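Local coordinates for protein histidine utilization repressor (Pseudomonas syringae pv. tomato, PDB 2PKH) that probably represses the histidine utilization operon by binding its promoter region until an inducer is present, this piece being its C-terminal UTRA domain, at residues B[91-96]-B[115-120]; B[11-16]-B[40-45]; B[36-41]-B[58-63]. All coordinates share one frame; numbering follows the deposited sequence.

Interaction 1. Residues B[91-96]-B[115-120]; sequences HVVEAI and LLIRRR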
loop_
_atom_site.group_PDB
_atom_site.type_symbol
_atom_site.label_atom_id
_atom_site.label_comp_id
_atom_site.label_asym_id
_atom_site.label_seq_id
_atom_site.Cartn_x
_atom_site.Cartn_y
_atom_site.Cartn_z
ATOM N N HIS B 91 -1.092 -8.465 9.293
ATOM C CA HIS B 91 -2.270 -9.086 8.644
ATOM C C HIS B 91 -1.926 -10.448 8.080
ATOM O O HIS B 91 -0.758 -10.734 7.755
ATOM C CB HIS B 91 -2.874 -8.130 7.575
ATOM C CG HIS B 91 -1.992 -7.934 6.374
ATOM N ND1 HIS B 91 -1.022 -6.952 6.306
ATOM C CD2 HIS B 91 -1.940 -8.593 5.187
ATOM C CE1 HIS B 91 -0.411 -7.011 5.133
ATOM N NE2 HIS B 91 -0.940 -8.006 4.436
ATOM N N VAL B 92 -2.907 -11.352 8.100
ATOM C CA VAL B 92 -2.747 -12.644 7.542
ATOM C C VAL B 92 -4.062 -12.843 6.805
ATOM O O VAL B 92 -5.159 -12.651 7.402
ATOM C CB VAL B 92 -2.554 -13.706 8.646
ATOM C CG1 VAL B 92 -2.510 -15.024 8.076
ATOM C CG2 VAL B 92 -1.172 -13.479 9.403
ATOM N N VAL B 93 -3.978 -13.147 5.518
ATOM C CA VAL B 93 -5.199 -13.238 4.702
ATOM C C VAL B 93 -5.240 -14.620 4.069
ATOM O O VAL B 93 -4.237 -15.027 3.455
ATOM C CB VAL B 93 -5.157 -12.187 3.617
ATOM C CG1 VAL B 93 -6.457 -12.225 2.746
ATOM C CG2 VAL B 93 -4.920 -10.815 4.223
ATOM N N GLU B 94 -6.412 -15.277 4.201
ATOM C CA GLU B 94 -6.675 -16.646 3.841
ATOM C C GLU B 94 -8.060 -16.724 3.203
ATOM O O GLU B 94 -8.921 -15.906 3.482
ATOM C CB GLU B 94 -6.703 -17.481 5.147
ATOM C CG GLU B 94 -5.325 -17.917 5.577
ATOM C CD GLU B 94 -5.319 -18.613 6.930
ATOM O OE1 GLU B 94 -5.563 -17.939 7.940
ATOM O OE2 GLU B 94 -4.995 -19.823 6.957
ATOM N N ALA B 95 -8.258 -17.741 2.388
ATOM C CA ALA B 95 -9.590 -18.093 1.901
ATOM C C ALA B 95 -10.009 -19.377 2.627
ATOM O O ALA B 95 -9.320 -20.436 2.624
ATOM C CB ALA B 95 -9.565 -18.289 0.348
ATOM N N ILE B 96 -11.172 -19.291 3.223
ATOM C CA ILE B 96 -11.708 -20.409 3.981
ATOM C C ILE B 96 -13.199 -20.555 3.754
ATOM O O ILE B 96 -13.861 -19.656 3.195
ATOM C CB ILE B 96 -11.467 -20.152 5.516
ATOM C CG1 ILE B 96 -12.341 -18.982 5.975
ATOM C CG2 ILE B 96 -9.882 -20.021 5.833
ATOM C CD1 ILE B 96 -12.579 -18.894 7.514
ATOM N N LEU B 115 -13.278 -14.551 2.852
ATOM C CA LEU B 115 -11.984 -13.975 2.962
ATOM C C LEU B 115 -11.791 -13.814 4.503
ATOM O O LEU B 115 -12.556 -13.076 5.150
ATOM C CB LEU B 115 -11.982 -12.593 2.301
ATOM C CG LEU B 115 -10.607 -11.920 2.101
ATOM C CD1 LEU B 115 -9.716 -12.775 1.198
ATOM C CD2 LEU B 115 -10.720 -10.466 1.565
ATOM N N LEU B 116 -10.763 -14.445 5.029
ATOM C CA LEU B 116 -10.427 -14.369 6.428
ATOM C C LEU B 116 -9.205 -13.502 6.594
ATOM O O LEU B 116 -8.163 -13.740 5.957
ATOM C CB LEU B 116 -10.138 -15.777 6.969
ATOM C CG LEU B 116 -9.682 -15.794 8.464
ATOM C CD1 LEU B 116 -10.836 -15.354 9.377
ATOM C CD2 LEU B 116 -9.264 -17.177 8.822
ATOM N N ILE B 117 -9.327 -12.487 7.433
ATOM C CA ILE B 117 -8.206 -11.587 7.715
ATOM C C ILE B 117 -7.999 -11.608 9.215
ATOM O O ILE B 117 -8.969 -11.371 9.988
ATOM C CB ILE B 117 -8.573 -10.169 7.228
ATOM C CG1 ILE B 117 -8.936 -10.196 5.723
ATOM C CG2 ILE B 117 -7.414 -9.158 7.461
ATOM C CD1 ILE B 117 -9.254 -8.846 5.243
ATOM N N ARG B 118 -6.766 -11.868 9.634
ATOM C CA ARG B 118 -6.429 -11.878 11.039
ATOM C C ARG B 118 -5.442 -10.766 11.177
ATOM O O ARG B 118 -4.435 -10.725 10.475
ATOM C CB ARG B 118 -5.802 -13.220 11.448
ATOM C CG ARG B 118 -6.866 -14.263 11.629
ATOM C CD ARG B 118 -6.359 -15.552 12.159
ATOM N NE ARG B 118 -5.735 -16.321 11.109
ATOM C CZ ARG B 118 -4.902 -17.335 11.342
ATOM N NH1 ARG B 118 -4.641 -17.700 12.608
ATOM N NH2 ARG B 118 -4.368 -18.011 10.323
ATOM N N ARG B 119 -5.734 -9.845 12.091
ATOM C CA ARG B 119 -4.957 -8.622 12.241
ATOM C C ARG B 119 -4.542 -8.431 13.713
ATOM O O ARG B 119 -5.331 -8.756 14.633
ATOM C CB ARG B 119 -5.874 -7.482 11.911
ATOM C CG ARG B 119 -6.147 -7.299 10.451
ATOM C CD ARG B 119 -6.489 -5.837 10.307
ATOM N NE ARG B 119 -7.565 -5.652 9.370
ATOM C CZ ARG B 119 -7.418 -5.516 8.048
ATOM N NH1 ARG B 119 -8.510 -5.319 7.295
ATOM N NH2 ARG B 119 -6.205 -5.580 7.474
ATOM N N ARG B 120 -3.388 -7.823 13.922
ATOM C CA ARG B 120 -2.972 -7.306 15.241
ATOM C C ARG B 120 -2.536 -5.887 15.024
ATOM O O ARG B 120 -1.963 -5.581 13.965
ATOM C CB ARG B 120 -1.754 -8.085 15.707
ATOM C CG ARG B 120 -2.047 -9.073 16.735
ATOM C CD ARG B 120 -1.152 -10.346 16.696
ATOM N NE ARG B 120 0.189 -10.350 16.047
ATOM C CZ ARG B 120 1.341 -10.489 16.710
ATOM N NH1 ARG B 120 1.362 -10.563 18.052
ATOM N NH2 ARG B 120 2.490 -10.534 16.048
HETATM O O HOH W 1 -6.149 -15.349 8.482
#

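Interaction 2. Residues B[11-16]-B[40-45]; sequences CKVMVL and SLIVHF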
loop_
_atom_site.group_PDB
_atom_site.type_symbol
_atom_site.label_atom_id
_atom_site.label_comp_id
_atom_site.label_asym_id
_atom_site.label_seq_id
_atom_site.Cartn_x
_atom_site.Cartn_y
_atom_site.Cartn_z
ATOM N N CYS B 11 -24.650 -2.111 12.257
ATOM C CA CYS B 11 -23.990 -3.255 12.872
ATOM C C CYS B 11 -24.767 -3.694 14.066
ATOM O O CYS B 11 -25.613 -2.951 14.560
ATOM C CB CYS B 11 -22.561 -3.014 13.279
ATOM S SG CYS B 11 -22.444 -1.857 14.623
ATOM N N LYS B 12 -24.522 -4.939 14.460
ATOM C CA LYS B 12 -25.221 -5.560 15.568
ATOM C C LYS B 12 -24.099 -6.091 16.428
ATOM O O LYS B 12 -23.260 -6.867 15.962
ATOM C CB LYS B 12 -26.043 -6.718 15.024
ATOM C CG LYS B 12 -27.298 -7.072 15.827
ATOM C CD LYS B 12 -28.300 -7.910 14.978
ATOM C CE LYS B 12 -29.194 -7.041 14.076
ATOM N NZ LYS B 12 -29.985 -6.032 14.870
ATOM N N VAL B 13 -24.047 -5.613 17.670
ATOM C CA VAL B 13 -23.099 -6.132 18.681
ATOM C C VAL B 13 -23.696 -7.443 19.225
ATOM O O VAL B 13 -24.838 -7.451 19.743
ATOM C CB VAL B 13 -22.911 -5.043 19.767
ATOM C CG1 VAL B 13 -21.890 -5.424 20.815
ATOM C CG2 VAL B 13 -22.511 -3.761 19.060
HETATM N N MSE B 14 -22.974 -8.542 19.086
HETATM C CA MSE B 14 -23.415 -9.852 19.629
HETATM C C MSE B 14 -22.720 -10.130 20.983
HETATM O O MSE B 14 -23.308 -10.755 21.819
HETATM C CB MSE B 14 -23.092 -11.051 18.709
HETATM C CG MSE B 14 -23.459 -10.892 17.150
HETATM SE SE MSE B 14 -25.397 -10.546 17.051
HETATM C CE MSE B 14 -25.985 -12.354 17.417
ATOM N N VAL B 15 -21.444 -9.728 21.114
ATOM C CA VAL B 15 -20.605 -9.968 22.291
ATOM C C VAL B 15 -19.902 -8.681 22.685
ATOM O O VAL B 15 -19.390 -7.909 21.860
ATOM C CB VAL B 15 -19.581 -11.128 22.024
ATOM C CG1 VAL B 15 -18.654 -11.353 23.182
ATOM C CG2 VAL B 15 -20.347 -12.384 21.739
ATOM N N LEU B 16 -19.986 -8.360 23.955
ATOM C CA LEU B 16 -19.157 -7.288 24.565
ATOM C C LEU B 16 -18.930 -7.622 26.062
ATOM O O LEU B 16 -19.793 -7.348 26.894
ATOM C CB LEU B 16 -19.833 -5.910 24.425
ATOM C CG LEU B 16 -18.968 -4.685 24.844
ATOM C CD1 LEU B 16 -17.758 -4.431 24.004
ATOM C CD2 LEU B 16 -19.865 -3.465 24.828
ATOM N N SER B 40 -15.172 -8.099 21.822
ATOM C CA SER B 40 -16.351 -7.734 21.168
ATOM C C SER B 40 -16.532 -8.625 19.899
ATOM O O SER B 40 -15.564 -8.948 19.218
ATOM C CB SER B 40 -16.366 -6.204 20.794
ATOM O OG SER B 40 -15.265 -5.845 19.913
ATOM N N LEU B 41 -17.768 -8.989 19.605
ATOM C CA LEU B 41 -18.095 -9.651 18.305
ATOM C C LEU B 41 -19.248 -8.857 17.719
ATOM O O LEU B 41 -20.334 -8.751 18.323
ATOM C CB LEU B 41 -18.478 -11.147 18.491
ATOM C CG LEU B 41 -18.423 -11.875 17.114
ATOM C CD1 LEU B 41 -18.146 -13.384 17.398
ATOM C CD2 LEU B 41 -19.666 -11.610 16.447
ATOM N N ILE B 42 -19.001 -8.243 16.545
ATOM C CA ILE B 42 -19.980 -7.385 15.905
ATOM C C ILE B 42 -20.220 -7.847 14.464
ATOM O O ILE B 42 -19.276 -8.265 13.827
ATOM C CB ILE B 42 -19.476 -5.918 15.828
ATOM C CG1 ILE B 42 -19.181 -5.384 17.266
ATOM C CG2 ILE B 42 -20.567 -5.024 15.156
ATOM C CD1 ILE B 42 -18.671 -3.912 17.290
ATOM N N VAL B 43 -21.453 -7.790 13.975
ATOM C CA VAL B 43 -21.716 -8.135 12.550
ATOM C C VAL B 43 -21.982 -6.795 11.934
ATOM O O VAL B 43 -22.849 -6.037 12.392
ATOM C CB VAL B 43 -22.916 -9.020 12.354
ATOM C CG1 VAL B 43 -23.196 -9.407 10.832
ATOM C CG2 VAL B 43 -22.739 -10.382 13.189
ATOM N N HIS B 44 -21.234 -6.527 10.887
ATOM C CA HIS B 44 -21.333 -5.283 10.123
ATOM C C HIS B 44 -22.147 -5.560 8.859
ATOM O O HIS B 44 -21.903 -6.564 8.168
ATOM C CB HIS B 44 -19.918 -4.827 9.736
ATOM C CG HIS B 44 -19.111 -4.300 10.895
ATOM N ND1 HIS B 44 -18.245 -5.096 11.613
ATOM C CD2 HIS B 44 -19.052 -3.079 11.469
ATOM C CE1 HIS B 44 -17.660 -4.382 12.557
ATOM N NE2 HIS B 44 -18.155 -3.165 12.507
ATOM N N PHE B 45 -23.036 -4.630 8.543
ATOM C CA PHE B 45 -23.974 -4.732 7.383
ATOM C C PHE B 45 -23.666 -3.582 6.420
ATOM O O PHE B 45 -23.342 -2.480 6.879
ATOM C CB PHE B 45 -25.435 -4.571 7.832
ATOM C CG PHE B 45 -25.935 -5.689 8.724
ATOM C CD1 PHE B 45 -26.750 -6.644 8.223
ATOM C CD2 PHE B 45 -25.526 -5.778 10.027
ATOM C CE1 PHE B 45 -27.231 -7.731 9.088
ATOM C CE2 PHE B 45 -25.946 -6.844 10.863
ATOM C CZ PHE B 45 -26.790 -7.806 10.374
#

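Interaction 3. Residues B[36-41]-B[58-63]; sequences RVFHSL and VNAQVA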
loop_
_atom_site.group_PDB
_atom_site.type_symbol
_atom_site.label_atom_id
_atom_site.label_comp_id
_atom_site.label_asym_id
_atom_site.label_seq_id
_atom_site.Cartn_x
_atom_site.Cartn_y
_atom_site.Cartn_z
ATOM N N ARG B 36 -6.999 -10.534 32.028
ATOM C CA ARG B 36 -8.278 -10.156 31.456
ATOM C C ARG B 36 -8.134 -9.295 30.203
ATOM O O ARG B 36 -7.284 -8.404 30.133
ATOM C CB ARG B 36 -9.187 -9.468 32.440
ATOM C CG ARG B 36 -9.062 -9.907 33.934
ATOM C CD ARG B 36 -9.009 -11.426 34.179
ATOM N NE ARG B 36 -10.066 -12.285 33.629
ATOM C CZ ARG B 36 -11.365 -11.996 33.531
ATOM N NH1 ARG B 36 -12.199 -12.927 33.071
ATOM N NH2 ARG B 36 -11.835 -10.812 33.913
ATOM N N VAL B 37 -8.957 -9.614 29.219
ATOM C CA VAL B 37 -8.961 -8.913 27.947
ATOM C C VAL B 37 -10.417 -8.539 27.713
ATOM O O VAL B 37 -11.327 -9.144 28.312
ATOM C CB VAL B 37 -8.488 -9.782 26.750
ATOM C CG1 VAL B 37 -7.006 -10.168 26.884
ATOM C CG2 VAL B 37 -9.398 -10.979 26.498
ATOM N N PHE B 38 -10.651 -7.559 26.860
ATOM C CA PHE B 38 -12.046 -7.257 26.433
ATOM C C PHE B 38 -12.313 -7.818 25.068
ATOM O O PHE B 38 -11.402 -7.883 24.251
ATOM C CB PHE B 38 -12.289 -5.742 26.424
ATOM C CG PHE B 38 -12.053 -5.079 27.739
ATOM C CD1 PHE B 38 -12.496 -5.680 28.925
ATOM C CD2 PHE B 38 -11.497 -3.803 27.786
ATOM C CE1 PHE B 38 -12.390 -5.028 30.151
ATOM C CE2 PHE B 38 -11.379 -3.143 29.006
ATOM C CZ PHE B 38 -11.816 -3.755 30.203
ATOM N N HIS B 39 -13.538 -8.268 24.837
ATOM C CA HIS B 39 -13.842 -9.071 23.655
ATOM C C HIS B 39 -15.173 -8.529 23.082
ATOM O O HIS B 39 -16.169 -8.505 23.786
ATOM C CB HIS B 39 -14.025 -10.549 24.080
ATOM C CG HIS B 39 -14.402 -11.454 22.952
ATOM N ND1 HIS B 39 -14.954 -12.701 23.137
ATOM C CD2 HIS B 39 -14.434 -11.228 21.625
ATOM C CE1 HIS B 39 -15.266 -13.219 21.970
ATOM N NE2 HIS B 39 -14.920 -12.364 21.031
ATOM N N SER B 40 -15.172 -8.099 21.822
ATOM C CA SER B 40 -16.351 -7.734 21.168
ATOM C C SER B 40 -16.532 -8.625 19.899
ATOM O O SER B 40 -15.564 -8.948 19.218
ATOM C CB SER B 40 -16.366 -6.204 20.794
ATOM O OG SER B 40 -15.265 -5.845 19.913
ATOM N N LEU B 41 -17.768 -8.989 19.605
ATOM C CA LEU B 41 -18.095 -9.651 18.305
ATOM C C LEU B 41 -19.248 -8.857 17.719
ATOM O O LEU B 41 -20.334 -8.751 18.323
ATOM C CB LEU B 41 -18.478 -11.147 18.491
ATOM C CG LEU B 41 -18.423 -11.875 17.114
ATOM C CD1 LEU B 41 -18.146 -13.384 17.398
ATOM C CD2 LEU B 41 -19.666 -11.610 16.447
ATOM N N VAL B 58 -8.986 -6.996 23.000
ATOM C CA VAL B 58 -8.410 -5.695 23.361
ATOM C C VAL B 58 -7.802 -5.803 24.733
ATOM O O VAL B 58 -8.373 -6.365 25.676
ATOM C CB VAL B 58 -9.462 -4.515 23.340
ATOM C CG1 VAL B 58 -8.824 -3.212 23.739
ATOM C CG2 VAL B 58 -10.241 -4.411 21.960
ATOM N N ASN B 59 -6.596 -5.295 24.810
ATOM C CA ASN B 59 -5.872 -5.288 26.031
ATOM C C ASN B 59 -6.596 -4.321 26.948
ATOM O O ASN B 59 -6.687 -3.115 26.646
ATOM C CB ASN B 59 -4.443 -4.772 25.819
ATOM C CG ASN B 59 -3.806 -4.424 27.137
ATOM O OD1 ASN B 59 -3.641 -3.256 27.430
ATOM N ND2 ASN B 59 -3.604 -5.430 28.007
ATOM N N ALA B 60 -7.177 -4.881 27.981
ATOM C CA ALA B 60 -7.871 -4.112 29.025
ATOM C C ALA B 60 -7.060 -2.931 29.636
ATOM O O ALA B 60 -7.652 -1.927 30.009
ATOM C CB ALA B 60 -8.348 -5.068 30.075
ATOM N N GLN B 61 -5.720 -3.030 29.713
ATOM C CA GLN B 61 -4.918 -1.942 30.315
ATOM C C GLN B 61 -4.826 -0.732 29.424
ATOM O O GLN B 61 -4.719 0.351 29.947
ATOM C CB GLN B 61 -3.478 -2.365 30.641
ATOM C CG GLN B 61 -3.343 -3.764 31.197
ATOM C CD GLN B 61 -3.690 -3.860 32.656
ATOM O OE1 GLN B 61 -2.900 -3.462 33.538
ATOM N NE2 GLN B 61 -4.857 -4.427 32.943
ATOM N N VAL B 62 -4.886 -0.933 28.090
ATOM C CA VAL B 62 -4.707 0.142 27.109
ATOM C C VAL B 62 -5.993 0.901 26.896
ATOM O O VAL B 62 -5.984 2.127 26.716
ATOM C CB VAL B 62 -4.215 -0.425 25.717
ATOM C CG1 VAL B 62 -4.230 0.626 24.621
ATOM C CG2 VAL B 62 -2.829 -0.965 25.822
ATOM N N ALA B 63 -7.120 0.179 26.913
ATOM C CA ALA B 63 -8.403 0.789 26.626
ATOM C C ALA B 63 -9.374 0.393 27.766
ATOM O O ALA B 63 -10.294 -0.463 27.588
ATOM C CB ALA B 63 -8.915 0.337 25.257
#

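Interaction 1. Residues B[91-96]-B[115-120]
The guanidinium of Arg-118 is gripped along its edge: Glu-94 OE1 lies near its plane beside NH2, and a water sits in plane at NE. The guanidinium of Arg-119, on the other side of the sheet, carries CG2 of its own-strand neighbour Ile-117 over the centre of one face. Both arginines belong to strand 113-123, which runs antiparallel to strand 88-97, an outermost strand of the six-stranded antiparallel UTRA sheet within this chain. Hydrogen-bonded pairs Val-92/Arg-118 and Glu-94/Leu-116 alternate with non-hydrogen-bonded pairs. Leu-116 N to Glu-94 O, at 2.8 Å, is nearly straight (171°), whereas Val-92 N to Arg-118 O is bent (135°).

On the face of Glu-94 and Arg-118, carboxylate and guanidinium planes are nearly coplanar, 25° apart, and the arginine bends at chi3 to reach its partner. Beside them Ile-96 CD1 lies 4.0 Å from Leu-116 CD2. On the opposite face, which also carries His-91 and Arg-119, Val-93 CG1 makes an apolar contact with Leu-115 CD1 at 3.6 Å. A strand of the second subunit pairs with His-91 to Val-93, so the sheet continues across the interface.

The salt bridge, Arg-118 NH2 to Glu-94 OE1, measures 2.7 Å; the water accepts from Arg-118 NE and donates to both Glu-94 OE1 and Val-92 O.

Interaction 2. Residues B[11-16]-B[40-45]
A classic beta bulge interrupts this antiparallel strand pair: Met-14, present as selenomethionine, and Val-15 both stand opposite the single residue Leu-41. The evidence lies in the backbone. Leu-41 O accepts two bonds, one from Met-14 N at 2.8 Å, nearly along the C=O axis, and a longer one from Val-15 N at 3.2 Å, in the carbonyl plane on a lone pair. Met-14 has a helical psi of -37°, which brings the two successive N-H groups onto one oxygen. The return bond, from Leu-41 N to Val-15 O, reaches its acceptor from above the carbonyl plane. Before the bulge the pairing is regular, with Lys-12 and Val-43 exchanging two bonds; past it the register has moved by one residue.

Strand 9-20 is an outermost strand of the six-stranded UTRA sheet within this chain, and strand 36-46 is its inner neighbour. On the face of Cys-11, Val-13 and Ile-42, packing is tightest where Cys-11 CB presses on Ile-42 CG2 at 3.4 Å, closer than usual van der Waals contact. That same methyl lies over one face of the His-44 ring, toward its rim. Val-13 and Ile-42 run side by side, pointing the same way. Leu-16 CD1 covers Ser-40 CB, while Ser-40 OG bonds to Tyr-66 OH outside the pair.

Across the other face, Val-15 CB meets Leu-41 CB at 3.7 Å, the two side chains crossing obliquely. Met-14, bent at chi2 and chi3, lies alongside Leu-41 and brings CG to 3.9 Å from Leu-41 CD2; Leu-105 of helix 100-106 touches both Met-14 and Val-43. At the far end, the Phe-45 ring turns its edge to Lys-12 CB, with CE2 4.2 Å away.

Interaction 3. Residues B[36-41]-B[58-63]
This is a buried contact at the open end of a beta hairpin, where strand 36-46 begins and strand 49-59 gives way to a turn. Within the antiparallel UTRA sheet these two strands are neighbours, and their last well-formed pair here is Phe-38 with Val-58. It is a hydrogen-bonded pair: Phe-38 N gives a straight bond (168°) to Val-58 O at 2.8 Å, and Val-58 N returns one to Phe-38 O at 2.9 Å that is more bent. Both donors lie in the planes of the carbonyls they meet. Beyond this pair residues 60-62 take helical backbone angles, and the chain curls beneath the phenyl ring instead of continuing along strand 36-46.

The aromatic side chain of Phe-38 carries most of the contact. Its CG stands anti to the carbonyl carbon (chi1 -58°), which swings the ring over the turn. Ala-60 CB meets one face in a CH-pi contact, 3.8 Å from the ring centroid and 16° off the normal, slightly toward the rim. The same methyl also approaches Arg-36 O, at 3.5 Å, so it touches both the ring face and the first carbonyl of the strand. Tyr-66 and Leu-67, from the following loop, also pack against Phe-38, while Val-58 rests against Thr-129 of strand 126-136.

Inside the turn, Val-62 N bonds to Asn-59 O and makes a weak bond to Asn-59 OD1, tying the helical residues back to Asn-59. Ala-63 follows, and its carbonyl oxygen lies in the ring plane at the edge, with Ala-63 O 3.2 Å from Phe-38 CE2.

Interactions 2 and 3 share strand 36-46, including Ser-40 and Leu-41, and touch where Val-15 CG1 packs on His-39 O; the first ties that strand to the outermost strand 9-20, the second to its hairpin partner 49-59. Interaction 1 lies across the chain's centre, on the other outermost strand of this chain's sheet, where a second subunit extends it; its centre is about 18 and 20 Å from those of interactions 2 and 3. Interactions 1 and 2 are partly buried, interaction 3 is buried. Interaction 1 adds a charged pair and water to regular pairing, interaction 2 relies on apolar packing around irregular pairing, and interaction 3 keeps one hydrogen-bonded pair and adds aromatic contacts with a turn.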